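Local coordinates for protein inactive glucansucrase (Lactobacillus reuteri, PDB 5JBD) that is an inactive glucansucrase of glycosyl hydrolase family 70, with a TIM-barrel domain and a bound calcium ion, at residues A[219-224]-A[287-292]; A[244-249]-A[748-753]; A[492-497]-A[623-628]; A[488-493]-A[682-687]. All blocks are in the same frame, centred on the assembly; numbering follows the deposited sequence.

Overall arrangement
The four contacts fall into two groups within one family 70 chain. Contacts 1 and 2 lie deep in the protein, their centres about 10 Å apart, and meet at the calcium ion: contact 1 supplies the backbone oxygen of N287, contact 2 the side-chain oxygen of N751, and one metal-bound water belongs to both sites. Their segments alternate along the chain. Contacts 3 and 4 both use helix 483-496, share A492 and R493, and have centres about 9 Å apart. They are remote from the metal group, contact 4 coming within about 16 Å of contact 2, nearest atoms, while the centres of contacts 1 and 3 are about 39 Å apart.

Contact 1 of 4, residues A[219-224]-A[287-292]; sequences MNRTIN and NIDADV. With CA (calcium ion), chain C.
CB of R221 lies over one face of the D289 carboxylate, 3.9 Å from OD2, while the guanidinium leads away to Q226. At the edge of the carboxylate, the backbone N of D291 meets OD1 on its anti side at 3.0 Å, 19° out of the plane, in a capping bond. CG of D289 is anti to the backbone N and beside the carbonyl carbon (chi1 -169°), on the side from which the chain runs on to D291. OD2 also bonds to S822, so both oxygens of this buried group have partners.

The carbonyl of R221 serves separately as an acceptor, taking a bond from N of A290 at 3.0 Å. CA of D289 adds a C-H contact to the same oxygen. Beside this pair, CG2 of T222 packs 3.9 Å from the oxygen of I288, and a water bridges that oxygen to N of I223. R221 itself is the centre of an inverse gamma turn.

One end of the 287-292 segment is tied to metal: O of N287 binds the calcium ion at 2.4 Å, together with E237, D243 and N751. The 219-224 loop thus packs on a turn that joins a calcium site to the capped start of helix 291-304.

Contact 2 of 4, residues A[244-249]-A[748-753]; sequences IDNSNP and IVMNQM. With CA (calcium ion), chain C.
I244 and N246 both direct their side chains at the 748-753 segment and meet it in different ways. The N246 side chain crosses that of M750 at about a right angle, with OD1 4.0 Å from CB of M750. Its ND2 donates to O of M750 at 2.9 Å; the acceptor lies in the N246 amide plane, but the donor stands 53° above the carbonyl plane of M750. OD1 accepts from ND2 of N255, so the two bonds together fix the rotation of the amide.

CB of I244 lies beyond the same oxygen, 3.6 Å from O of M750 and on the other side of the carbonyl plane from ND2 of N246. Its chi1 sets CG1 beside the backbone N, and chi2 (-61°) turns CD1 to CG of M753 at 4.1 Å, the two chains crossing obliquely. The backbone N of I244 donates to O of N751 at 2.9 Å.

N751 turns its side chain the other way, and OD1 binds the calcium ion at 2.3 Å. Its ND2 donates to OE1 of Q752 almost within both amide planes, which, with the metal bond, settles how the ligand amide is turned. A metal-bound water donates to the carbonyls of I244 and N751, coupling the backbone pairing to the ion.

Strand 752-753 here edges an antiparallel sheet next to strand 242-244, while M750 and N246 pack against helices 249-263 and 291-304.

Contact 3 of 4, residues A[492-497]-A[623-628]; sequences ARKQFV and DQDVTT
Q495 and V626 meet where the C-terminal end of helix 483-496 is covered by a loop that carries the D625 Asx turn and follows strand 612-618 of the antiparallel beta sheet. The tight part of the contact is built on carbonyls of the helix's last turn. V626 N donates to O of K494 at 3.2 Å, and NE2 of Q624 donates to O of Q495 at 2.9 Å. V626 presses in between: its CG1 lies 3.3 Å from O of Q495, and CG2 packs near the oxygens of K494 and V497. Q624 reaches its acceptor with CG anti to the backbone N (chi1 -165°), and its amide stands 80° from the F496 ring, with NE2 3.7 Å from CD1. OE1 of Q624 bonds to T534, so both ends of the amide are held.

Toward solvent the fit is looser. CE of the extended K494 chain touches OD2 of D625 at 3.5 Å, while NZ stays 4.2 Å from OD2, beyond a salt bridge; any attraction between the charges is probably modest. A water links NE2 of Q495 to OD1 of D623 and N of Q624. D625 is instead occupied within its own segment by the Asx turn, where OD1 accepts from both OG1 of T627, at 2.6 Å, and the T627 backbone N.

Contact 4 of 4, residues A[488-493]-A[682-687]; sequences TLMRAR and SDLGIT
M490 and L684 bring the middle of helix 483-496 against the Schellman motif that ends helix 678-683. The first shell is mostly apolar on the M490 side. CB of M490 rests 3.4 Å from O of L684, while its terminal CE touches both neighbours, 3.8 Å from CB of L684 and 3.7 Å from CG1 of I686. The methionine chain bends at its last torsion (chi3 78°), which places CE there.

On the exposed side R491 takes over. CD2 of L684 lies over one face of the guanidinium, 3.6 Å from NH2, and CG of R491 packs near O of D683. R491 and D683 run side by side, pointing the same way with their planar groups 42° apart, yet NH1 of R491 stays 5.0 Å from OD2 of D683. Without direct contact, any attraction between the charges is probably weak.

Further out, the backbone turn sets these groups in place. G685 leaves helical geometry with positive phi, and I686 follows it to reach M490. M490 also touches L454 of helix 446-455 and V463 of barrel strand 460-464. One of the two bonds of the Schellman motif runs from the backbone N of G685 to O of S682, at 2.9 Å.

Contact 1 of 4, residues A[219-224]-A[287-292]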
loop_
_atom_site.group_PDB
_atom_site.type_symbol
_atom_site.label_atom_id
_atom_site.label_comp_id
_atom_site.label_asym_id
_atom_site.label_seq_id
_atom_site.Cartn_x
_atom_site.Cartn_y
_atom_site.Cartn_z
ATOM N N MET A 219 -3.270 6.054 19.063
ATOM C CA MET A 219 -3.668 5.145 17.981
ATOM C C MET A 219 -5.153 5.311 17.647
ATOM O O MET A 219 -5.945 5.669 18.493
ATOM C CB MET A 219 -3.381 3.696 18.356
ATOM C CG MET A 219 -1.892 3.424 18.516
ATOM S SD MET A 219 -1.550 1.694 18.783
ATOM C CE MET A 219 -1.873 0.961 17.207
ATOM N N ASN A 220 -5.483 5.069 16.391
ATOM C CA ASN A 220 -6.859 5.060 15.899
ATOM C C ASN A 220 -7.496 6.454 15.917
ATOM O O ASN A 220 -8.718 6.572 15.946
ATOM C CB ASN A 220 -7.732 4.046 16.676
ATOM C CG ASN A 220 -7.078 2.681 16.800
ATOM O OD1 ASN A 220 -6.850 1.981 15.814
ATOM N ND2 ASN A 220 -6.762 2.300 18.023
ATOM N N ARG A 221 -6.681 7.509 15.825
ATOM C CA ARG A 221 -7.185 8.877 15.702
ATOM C C ARG A 221 -7.430 9.157 14.229
ATOM O O ARG A 221 -6.931 10.138 13.658
ATOM C CB ARG A 221 -6.225 9.891 16.327
ATOM C CG ARG A 221 -5.974 9.697 17.822
ATOM C CD ARG A 221 -7.262 9.717 18.638
ATOM N NE ARG A 221 -6.973 9.900 20.058
ATOM C CZ ARG A 221 -6.893 11.072 20.703
ATOM N NH1 ARG A 221 -7.107 12.248 20.099
ATOM N NH2 ARG A 221 -6.595 11.067 21.998
ATOM N N THR A 222 -8.268 8.294 13.658
ATOM C CA THR A 222 -8.449 8.118 12.229
ATOM C C THR A 222 -9.813 8.652 11.832
ATOM O O THR A 222 -10.788 8.462 12.564
ATOM C CB THR A 222 -8.396 6.633 11.878
ATOM O OG1 THR A 222 -9.216 5.879 12.799
ATOM C CG2 THR A 222 -6.933 6.130 11.974
ATOM N N ILE A 223 -9.860 9.334 10.689
ATOM C CA ILE A 223 -11.112 9.886 10.119
ATOM C C ILE A 223 -11.829 10.764 11.162
ATOM O O ILE A 223 -11.173 11.652 11.750
ATOM C CB ILE A 223 -12.014 8.788 9.475
ATOM C CG1 ILE A 223 -11.188 7.709 8.784
ATOM C CG2 ILE A 223 -12.946 9.416 8.447
ATOM C CD1 ILE A 223 -12.021 6.664 8.067
ATOM N N ASN A 224 -13.114 10.505 11.462
ATOM C CA ASN A 224 -13.843 11.304 12.454
ATOM C C ASN A 224 -13.441 11.056 13.910
ATOM O O ASN A 224 -13.892 11.786 14.787
ATOM C CB ASN A 224 -15.357 11.159 12.279
ATOM C CG ASN A 224 -15.819 11.619 10.899
ATOM O OD1 ASN A 224 -15.789 12.816 10.604
ATOM N ND2 ASN A 224 -16.180 10.674 10.038
ATOM N N ASN A 287 -5.890 5.338 7.853
ATOM C CA ASN A 287 -5.141 4.520 8.809
ATOM C C ASN A 287 -3.987 5.277 9.479
ATOM O O ASN A 287 -3.107 4.662 10.062
ATOM C CB ASN A 287 -4.615 3.282 8.089
ATOM C CG ASN A 287 -5.682 2.605 7.249
ATOM O OD1 ASN A 287 -5.620 2.670 6.031
ATOM N ND2 ASN A 287 -6.676 1.982 7.890
ATOM N N ILE A 288 -4.032 6.604 9.391
ATOM C CA ILE A 288 -3.022 7.491 9.944
ATOM C C ILE A 288 -3.743 8.581 10.745
ATOM O O ILE A 288 -4.852 8.960 10.396
ATOM C CB ILE A 288 -2.136 8.107 8.836
ATOM C CG1 ILE A 288 -2.965 8.940 7.836
ATOM C CG2 ILE A 288 -1.372 7.013 8.100
ATOM C CD1 ILE A 288 -2.212 9.373 6.586
ATOM N N ASP A 289 -3.115 9.063 11.807
ATOM C CA ASP A 289 -3.618 10.204 12.576
ATOM C C ASP A 289 -4.037 11.310 11.599
ATOM O O ASP A 289 -3.232 11.775 10.789
ATOM C CB ASP A 289 -2.558 10.696 13.569
ATOM C CG ASP A 289 -3.104 11.697 14.587
ATOM O OD1 ASP A 289 -3.874 12.598 14.208
ATOM O OD2 ASP A 289 -2.737 11.604 15.777
ATOM N N ALA A 290 -5.322 11.685 11.641
ATOM C CA ALA A 290 -5.869 12.654 10.677
ATOM C C ALA A 290 -5.264 14.050 10.762
ATOM O O ALA A 290 -5.438 14.837 9.825
ATOM C CB ALA A 290 -7.397 12.730 10.778
ATOM N N ASP A 291 -4.546 14.362 11.852
ATOM C CA ASP A 291 -3.753 15.594 11.929
ATOM C C ASP A 291 -2.911 15.812 10.681
ATOM O O ASP A 291 -2.745 16.953 10.246
ATOM C CB ASP A 291 -2.773 15.564 13.103
ATOM C CG ASP A 291 -3.435 15.546 14.456
ATOM O OD1 ASP A 291 -4.663 15.774 14.579
ATOM O OD2 ASP A 291 -2.689 15.291 15.433
ATOM N N VAL A 292 -2.353 14.732 10.120
ATOM C CA VAL A 292 -1.425 14.872 8.992
ATOM C C VAL A 292 -2.133 15.313 7.709
ATOM O O VAL A 292 -1.516 15.929 6.847
ATOM C CB VAL A 292 -0.563 13.614 8.741
ATOM C CG1 VAL A 292 0.187 13.211 10.007
ATOM C CG2 VAL A 292 -1.385 12.455 8.181
HETATM CA CA CA C . -1.131 3.652 10.979
HETATM O O HOH W 1 -7.432 9.345 9.287
HETATM O O HOH W 2 0.703 5.179 10.651
#

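Contact 2 of 4, residues A[244-249]-A[748-753]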
loop_
_atom_site.group_PDB
_atom_site.type_symbol
_atom_site.label_atom_id
_atom_site.label_comp_id
_atom_site.label_asym_id
_atom_site.label_seq_id
_atom_site.Cartn_x
_atom_site.Cartn_y
_atom_site.Cartn_z
ATOM N N ILE A 244 4.076 3.849 11.425
ATOM C CA ILE A 244 4.669 5.113 11.866
ATOM C C ILE A 244 3.721 5.847 12.811
ATOM O O ILE A 244 2.514 5.943 12.543
ATOM C CB ILE A 244 5.042 6.002 10.670
ATOM C CG1 ILE A 244 6.013 5.276 9.725
ATOM C CG2 ILE A 244 5.635 7.326 11.146
ATOM C CD1 ILE A 244 7.348 4.875 10.337
ATOM N N ASP A 245 4.259 6.360 13.923
ATOM C CA ASP A 245 3.458 7.129 14.876
ATOM C C ASP A 245 3.229 8.565 14.369
ATOM O O ASP A 245 3.956 9.495 14.723
ATOM C CB ASP A 245 4.064 7.148 16.270
ATOM C CG ASP A 245 3.212 7.925 17.260
ATOM O OD1 ASP A 245 2.030 8.231 16.946
ATOM O OD2 ASP A 245 3.700 8.221 18.368
ATOM N N ASN A 246 2.169 8.726 13.585
ATOM C CA ASN A 246 1.792 10.036 13.039
ATOM C C ASN A 246 1.086 10.974 14.047
ATOM O O ASN A 246 0.680 12.074 13.671
ATOM C CB ASN A 246 0.980 9.852 11.741
ATOM C CG ASN A 246 1.863 9.452 10.550
ATOM O OD1 ASN A 246 2.664 10.262 10.062
ATOM N ND2 ASN A 246 1.722 8.226 10.073
ATOM N N SER A 247 0.958 10.559 15.310
ATOM C CA SER A 247 0.575 11.472 16.413
ATOM C C SER A 247 1.795 12.164 17.056
ATOM O O SER A 247 1.625 13.111 17.823
ATOM C CB SER A 247 -0.185 10.721 17.495
ATOM O OG SER A 247 0.682 9.902 18.269
ATOM N N ASN A 248 3.010 11.689 16.776
ATOM C CA ASN A 248 4.215 12.284 17.385
ATOM C C ASN A 248 4.511 13.631 16.713
ATOM O O ASN A 248 4.707 13.662 15.500
ATOM C CB ASN A 248 5.406 11.324 17.254
ATOM C CG ASN A 248 6.659 11.839 17.949
ATOM O OD1 ASN A 248 7.098 12.962 17.692
ATOM N ND2 ASN A 248 7.234 11.029 18.840
ATOM N N PRO A 249 4.561 14.743 17.486
ATOM C CA PRO A 249 4.818 16.060 16.868
ATOM C C PRO A 249 6.096 16.174 16.035
ATOM O O PRO A 249 6.115 16.923 15.053
ATOM C CB PRO A 249 4.871 17.022 18.066
ATOM C CG PRO A 249 4.085 16.346 19.121
ATOM C CD PRO A 249 4.332 14.870 18.931
ATOM N N ILE A 748 2.102 9.446 -1.756
ATOM C CA ILE A 748 2.853 9.703 -0.513
ATOM C C ILE A 748 2.361 8.711 0.531
ATOM O O ILE A 748 1.154 8.505 0.663
ATOM C CB ILE A 748 2.785 11.185 -0.040
ATOM C CG1 ILE A 748 3.744 11.417 1.145
ATOM C CG2 ILE A 748 1.357 11.632 0.312
ATOM C CD1 ILE A 748 3.879 12.864 1.548
ATOM N N VAL A 749 3.306 8.106 1.258
ATOM C CA VAL A 749 3.041 6.906 2.057
ATOM C C VAL A 749 3.504 7.111 3.496
ATOM O O VAL A 749 4.624 6.734 3.852
ATOM C CB VAL A 749 3.749 5.676 1.455
ATOM C CG1 VAL A 749 3.390 4.397 2.219
ATOM C CG2 VAL A 749 3.385 5.540 -0.019
ATOM N N MET A 750 2.628 7.706 4.316
ATOM C CA MET A 750 2.939 8.004 5.727
ATOM C C MET A 750 2.630 6.871 6.701
ATOM O O MET A 750 3.033 6.953 7.860
ATOM C CB MET A 750 2.225 9.284 6.191
ATOM C CG MET A 750 2.785 10.561 5.575
ATOM S SD MET A 750 1.896 12.085 6.003
ATOM C CE MET A 750 0.567 12.042 4.780
ATOM N N ASN A 751 1.950 5.810 6.266
ATOM C CA ASN A 751 1.461 4.838 7.234
ATOM C C ASN A 751 2.553 3.933 7.781
ATOM O O ASN A 751 2.581 3.697 8.988
ATOM C CB ASN A 751 0.351 3.965 6.692
ATOM C CG ASN A 751 -0.157 2.976 7.734
ATOM O OD1 ASN A 751 -0.755 3.360 8.757
ATOM N ND2 ASN A 751 0.102 1.696 7.497
ATOM N N GLN A 752 3.380 3.386 6.886
ATOM C CA GLN A 752 4.387 2.389 7.274
ATOM C C GLN A 752 5.681 2.459 6.471
ATOM O O GLN A 752 5.696 2.950 5.346
ATOM C CB GLN A 752 3.837 0.958 7.155
ATOM C CG GLN A 752 3.859 0.353 5.745
ATOM C CD GLN A 752 2.779 0.906 4.814
ATOM O OE1 GLN A 752 1.664 1.176 5.238
ATOM N NE2 GLN A 752 3.112 1.054 3.538
ATOM N N MET A 753 6.741 1.935 7.086
ATOM C CA MET A 753 7.978 1.573 6.394
ATOM C C MET A 753 8.210 0.081 6.609
ATOM O O MET A 753 7.729 -0.497 7.594
ATOM C CB MET A 753 9.142 2.417 6.920
ATOM C CG MET A 753 8.952 3.916 6.686
ATOM S SD MET A 753 10.407 4.923 7.068
ATOM C CE MET A 753 11.513 4.421 5.764
HETATM CA CA CA C . -1.131 3.652 10.979
HETATM O O HOH W 2 0.703 5.179 10.651
#

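Contact 3 of 4, residues A[492-497]-A[623-628]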
loop_
_atom_site.group_PDB
_atom_site.type_symbol
_atom_site.label_atom_id
_atom_site.label_comp_id
_atom_site.label_asym_id
_atom_site.label_seq_id
_atom_site.Cartn_x
_atom_site.Cartn_y
_atom_site.Cartn_z
ATOM N N ALA A 492 -13.782 11.498 -26.066
ATOM C CA ALA A 492 -15.136 12.058 -26.120
ATOM C C ALA A 492 -15.478 12.884 -24.869
ATOM O O ALA A 492 -16.157 13.917 -24.963
ATOM C CB ALA A 492 -16.169 10.951 -26.339
ATOM N N ARG A 493 -15.011 12.434 -23.704
ATOM C CA ARG A 493 -15.257 13.168 -22.468
ATOM C C ARG A 493 -14.760 14.612 -22.577
ATOM O O ARG A 493 -15.491 15.555 -22.220
ATOM C CB ARG A 493 -14.606 12.495 -21.275
ATOM C CG ARG A 493 -14.961 13.159 -19.942
ATOM C CD ARG A 493 -14.287 12.446 -18.782
ATOM N NE ARG A 493 -14.840 12.848 -17.498
ATOM C CZ ARG A 493 -14.365 13.813 -16.706
ATOM N NH1 ARG A 493 -13.290 14.535 -17.044
ATOM N NH2 ARG A 493 -14.999 14.065 -15.564
ATOM N N LYS A 494 -13.518 14.781 -23.034
ATOM C CA LYS A 494 -12.924 16.106 -23.146
ATOM C C LYS A 494 -13.720 16.995 -24.111
ATOM O O LYS A 494 -13.871 18.193 -23.874
ATOM C CB LYS A 494 -11.441 16.021 -23.565
ATOM C CG LYS A 494 -10.763 17.379 -23.650
ATOM C CD LYS A 494 -9.296 17.293 -24.049
ATOM C CE LYS A 494 -8.681 18.685 -24.014
ATOM N NZ LYS A 494 -7.225 18.672 -24.321
ATOM N N GLN A 495 -14.227 16.403 -25.188
ATOM C CA GLN A 495 -14.984 17.152 -26.188
ATOM C C GLN A 495 -16.420 17.494 -25.784
ATOM O O GLN A 495 -16.941 18.522 -26.217
ATOM C CB GLN A 495 -15.027 16.388 -27.524
ATOM C CG GLN A 495 -13.683 16.104 -28.174
ATOM C CD GLN A 495 -13.859 15.364 -29.490
ATOM O OE1 GLN A 495 -14.424 14.275 -29.532
ATOM N NE2 GLN A 495 -13.414 15.971 -30.569
ATOM N N PHE A 496 -17.065 16.629 -24.996
ATOM C CA PHE A 496 -18.518 16.673 -24.868
ATOM C C PHE A 496 -19.115 16.732 -23.464
ATOM O O PHE A 496 -20.209 17.267 -23.311
ATOM C CB PHE A 496 -19.132 15.474 -25.616
ATOM C CG PHE A 496 -18.864 15.471 -27.100
ATOM C CD1 PHE A 496 -19.416 16.454 -27.924
ATOM C CD2 PHE A 496 -18.104 14.463 -27.678
ATOM C CE1 PHE A 496 -19.183 16.441 -29.286
ATOM C CE2 PHE A 496 -17.861 14.456 -29.050
ATOM C CZ PHE A 496 -18.402 15.439 -29.853
ATOM N N VAL A 497 -18.417 16.208 -22.461
ATOM C CA VAL A 497 -19.025 15.972 -21.152
ATOM C C VAL A 497 -18.991 17.234 -20.275
ATOM O O VAL A 497 -17.930 17.652 -19.805
ATOM C CB VAL A 497 -18.372 14.758 -20.472
ATOM C CG1 VAL A 497 -18.791 14.628 -19.022
ATOM C CG2 VAL A 497 -18.716 13.501 -21.246
ATOM N N ASP A 623 -12.339 20.448 -33.840
ATOM C CA ASP A 623 -12.035 20.179 -32.443
ATOM C C ASP A 623 -12.930 20.947 -31.487
ATOM O O ASP A 623 -13.337 22.076 -31.757
ATOM C CB ASP A 623 -10.569 20.515 -32.141
ATOM C CG ASP A 623 -9.598 19.615 -32.879
ATOM O OD1 ASP A 623 -9.810 18.375 -32.869
ATOM O OD2 ASP A 623 -8.628 20.154 -33.469
ATOM N N GLN A 624 -13.204 20.330 -30.352
ATOM C CA GLN A 624 -13.983 20.964 -29.298
ATOM C C GLN A 624 -13.428 20.571 -27.946
ATOM O O GLN A 624 -13.051 19.421 -27.761
ATOM C CB GLN A 624 -15.430 20.518 -29.385
ATOM C CG GLN A 624 -16.362 21.394 -28.571
ATOM C CD GLN A 624 -17.811 21.104 -28.825
ATOM O OE1 GLN A 624 -18.482 21.873 -29.491
ATOM N NE2 GLN A 624 -18.297 19.980 -28.321
ATOM N N ASP A 625 -13.388 21.519 -27.008
ATOM C CA ASP A 625 -12.928 21.264 -25.635
ATOM C C ASP A 625 -13.876 22.012 -24.692
ATOM O O ASP A 625 -13.945 23.230 -24.728
ATOM C CB ASP A 625 -11.476 21.745 -25.497
ATOM C CG ASP A 625 -10.892 21.574 -24.080
ATOM O OD1 ASP A 625 -11.540 21.020 -23.169
ATOM O OD2 ASP A 625 -9.730 22.001 -23.897
ATOM N N VAL A 626 -14.602 21.267 -23.865
ATOM C CA VAL A 626 -15.586 21.853 -22.952
ATOM C C VAL A 626 -15.047 22.078 -21.535
ATOM O O VAL A 626 -15.832 22.304 -20.619
ATOM C CB VAL A 626 -16.899 21.027 -22.886
ATOM C CG1 VAL A 626 -17.649 21.112 -24.218
ATOM C CG2 VAL A 626 -16.641 19.581 -22.472
ATOM N N THR A 627 -13.721 22.015 -21.361
ATOM C CA THR A 627 -13.085 22.399 -20.104
ATOM C C THR A 627 -13.651 23.712 -19.583
ATOM O O THR A 627 -13.751 24.670 -20.322
ATOM C CB THR A 627 -11.561 22.550 -20.284
ATOM O OG1 THR A 627 -11.005 21.281 -20.630
ATOM C CG2 THR A 627 -10.879 23.039 -18.996
ATOM N N THR A 628 -14.047 23.727 -18.311
ATOM C CA THR A 628 -14.417 24.959 -17.627
ATOM C C THR A 628 -13.203 25.456 -16.823
ATOM O O THR A 628 -12.632 24.691 -16.049
ATOM C CB THR A 628 -15.639 24.743 -16.717
ATOM O OG1 THR A 628 -16.769 24.423 -17.528
ATOM C CG2 THR A 628 -15.963 25.993 -15.909
HETATM O O HOH W 3 -11.229 17.838 -30.287
#

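Contact 4 of 4, residues A[488-493]-A[682-687]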
loop_
_atom_site.group_PDB
_atom_site.type_symbol
_atom_site.label_atom_id
_atom_site.label_comp_id
_atom_site.label_asym_id
_atom_site.label_seq_id
_atom_site.Cartn_x
_atom_site.Cartn_y
_atom_site.Cartn_z
ATOM N N THR A 488 -11.634 5.791 -26.620
ATOM C CA THR A 488 -12.747 6.464 -27.298
ATOM C C THR A 488 -13.583 7.290 -26.299
ATOM O O THR A 488 -13.904 8.442 -26.555
ATOM C CB THR A 488 -13.624 5.456 -28.076
ATOM O OG1 THR A 488 -12.802 4.762 -29.009
ATOM C CG2 THR A 488 -14.733 6.155 -28.854
ATOM N N LEU A 489 -13.896 6.700 -25.154
ATOM C CA LEU A 489 -14.654 7.405 -24.120
ATOM C C LEU A 489 -13.853 8.575 -23.514
ATOM O O LEU A 489 -14.416 9.644 -23.222
ATOM C CB LEU A 489 -15.090 6.422 -23.021
ATOM C CG LEU A 489 -16.097 5.345 -23.449
ATOM C CD1 LEU A 489 -16.181 4.238 -22.391
ATOM C CD2 LEU A 489 -17.467 5.977 -23.697
ATOM N N MET A 490 -12.547 8.377 -23.338
ATOM C CA MET A 490 -11.677 9.409 -22.748
ATOM C C MET A 490 -11.608 10.660 -23.634
ATOM O O MET A 490 -11.818 11.776 -23.149
ATOM C CB MET A 490 -10.287 8.837 -22.477
ATOM C CG MET A 490 -10.237 7.855 -21.320
ATOM S SD MET A 490 -8.661 6.981 -21.233
ATOM C CE MET A 490 -7.612 8.235 -20.489
ATOM N N ARG A 491 -11.393 10.469 -24.939
ATOM C CA ARG A 491 -11.344 11.590 -25.884
ATOM C C ARG A 491 -12.703 12.288 -25.986
ATOM O O ARG A 491 -12.771 13.523 -26.012
ATOM C CB ARG A 491 -10.911 11.136 -27.284
ATOM C CG ARG A 491 -9.453 10.734 -27.415
ATOM C CD ARG A 491 -9.160 10.186 -28.807
ATOM N NE ARG A 491 -8.005 9.282 -28.791
ATOM C CZ ARG A 491 -6.750 9.607 -29.121
ATOM N NH1 ARG A 491 -6.434 10.837 -29.519
ATOM N NH2 ARG A 491 -5.785 8.682 -29.051
ATOM N N ALA A 492 -13.782 11.498 -26.066
ATOM C CA ALA A 492 -15.136 12.058 -26.120
ATOM C C ALA A 492 -15.478 12.884 -24.869
ATOM O O ALA A 492 -16.157 13.917 -24.963
ATOM C CB ALA A 492 -16.169 10.951 -26.339
ATOM N N ARG A 493 -15.011 12.434 -23.704
ATOM C CA ARG A 493 -15.257 13.168 -22.468
ATOM C C ARG A 493 -14.760 14.612 -22.577
ATOM O O ARG A 493 -15.491 15.555 -22.220
ATOM C CB ARG A 493 -14.606 12.495 -21.275
ATOM C CG ARG A 493 -14.961 13.159 -19.942
ATOM C CD ARG A 493 -14.287 12.446 -18.782
ATOM N NE ARG A 493 -14.840 12.848 -17.498
ATOM C CZ ARG A 493 -14.365 13.813 -16.706
ATOM N NH1 ARG A 493 -13.290 14.535 -17.044
ATOM N NH2 ARG A 493 -14.999 14.065 -15.564
ATOM N N SER A 682 -1.929 13.623 -22.834
ATOM C CA SER A 682 -2.640 14.866 -23.155
ATOM C C SER A 682 -3.765 14.645 -24.181
ATOM O O SER A 682 -4.893 15.110 -23.981
ATOM C CB SER A 682 -1.666 15.910 -23.706
ATOM O OG SER A 682 -2.355 17.112 -23.995
ATOM N N ASP A 683 -3.450 13.921 -25.254
ATOM C CA ASP A 683 -4.435 13.610 -26.313
ATOM C C ASP A 683 -5.653 12.823 -25.780
ATOM O O ASP A 683 -6.765 12.979 -26.283
ATOM C CB ASP A 683 -3.775 12.830 -27.473
ATOM C CG ASP A 683 -2.741 13.654 -28.248
ATOM O OD1 ASP A 683 -2.613 14.875 -27.991
ATOM O OD2 ASP A 683 -2.011 13.068 -29.090
ATOM N N LEU A 684 -5.426 11.996 -24.761
ATOM C CA LEU A 684 -6.494 11.258 -24.086
ATOM C C LEU A 684 -7.274 12.074 -23.044
ATOM O O LEU A 684 -8.188 11.539 -22.391
ATOM C CB LEU A 684 -5.917 9.993 -23.443
ATOM C CG LEU A 684 -5.314 8.959 -24.409
ATOM C CD1 LEU A 684 -4.787 7.764 -23.633
ATOM C CD2 LEU A 684 -6.325 8.496 -25.452
ATOM N N GLY A 685 -6.941 13.355 -22.881
ATOM C CA GLY A 685 -7.623 14.215 -21.912
ATOM C C GLY A 685 -7.258 13.989 -20.447
ATOM O O GLY A 685 -7.981 14.446 -19.549
ATOM N N ILE A 686 -6.140 13.303 -20.188
ATOM C CA ILE A 686 -5.653 13.126 -18.813
ATOM C C ILE A 686 -5.091 14.469 -18.365
ATOM O O ILE A 686 -4.297 15.084 -19.088
ATOM C CB ILE A 686 -4.570 12.033 -18.721
ATOM C CG1 ILE A 686 -5.170 10.664 -19.072
ATOM C CG2 ILE A 686 -3.965 11.994 -17.335
ATOM C CD1 ILE A 686 -4.148 9.640 -19.489
ATOM N N THR A 687 -5.554 14.954 -17.218
ATOM C CA THR A 687 -5.078 16.227 -16.675
ATOM C C THR A 687 -4.164 16.048 -15.452
ATOM O O THR A 687 -3.370 16.944 -15.143
ATOM C CB THR A 687 -6.266 17.124 -16.270
ATOM O OG1 THR A 687 -6.976 16.511 -15.196
ATOM C CG2 THR A 687 -7.213 17.375 -17.441
#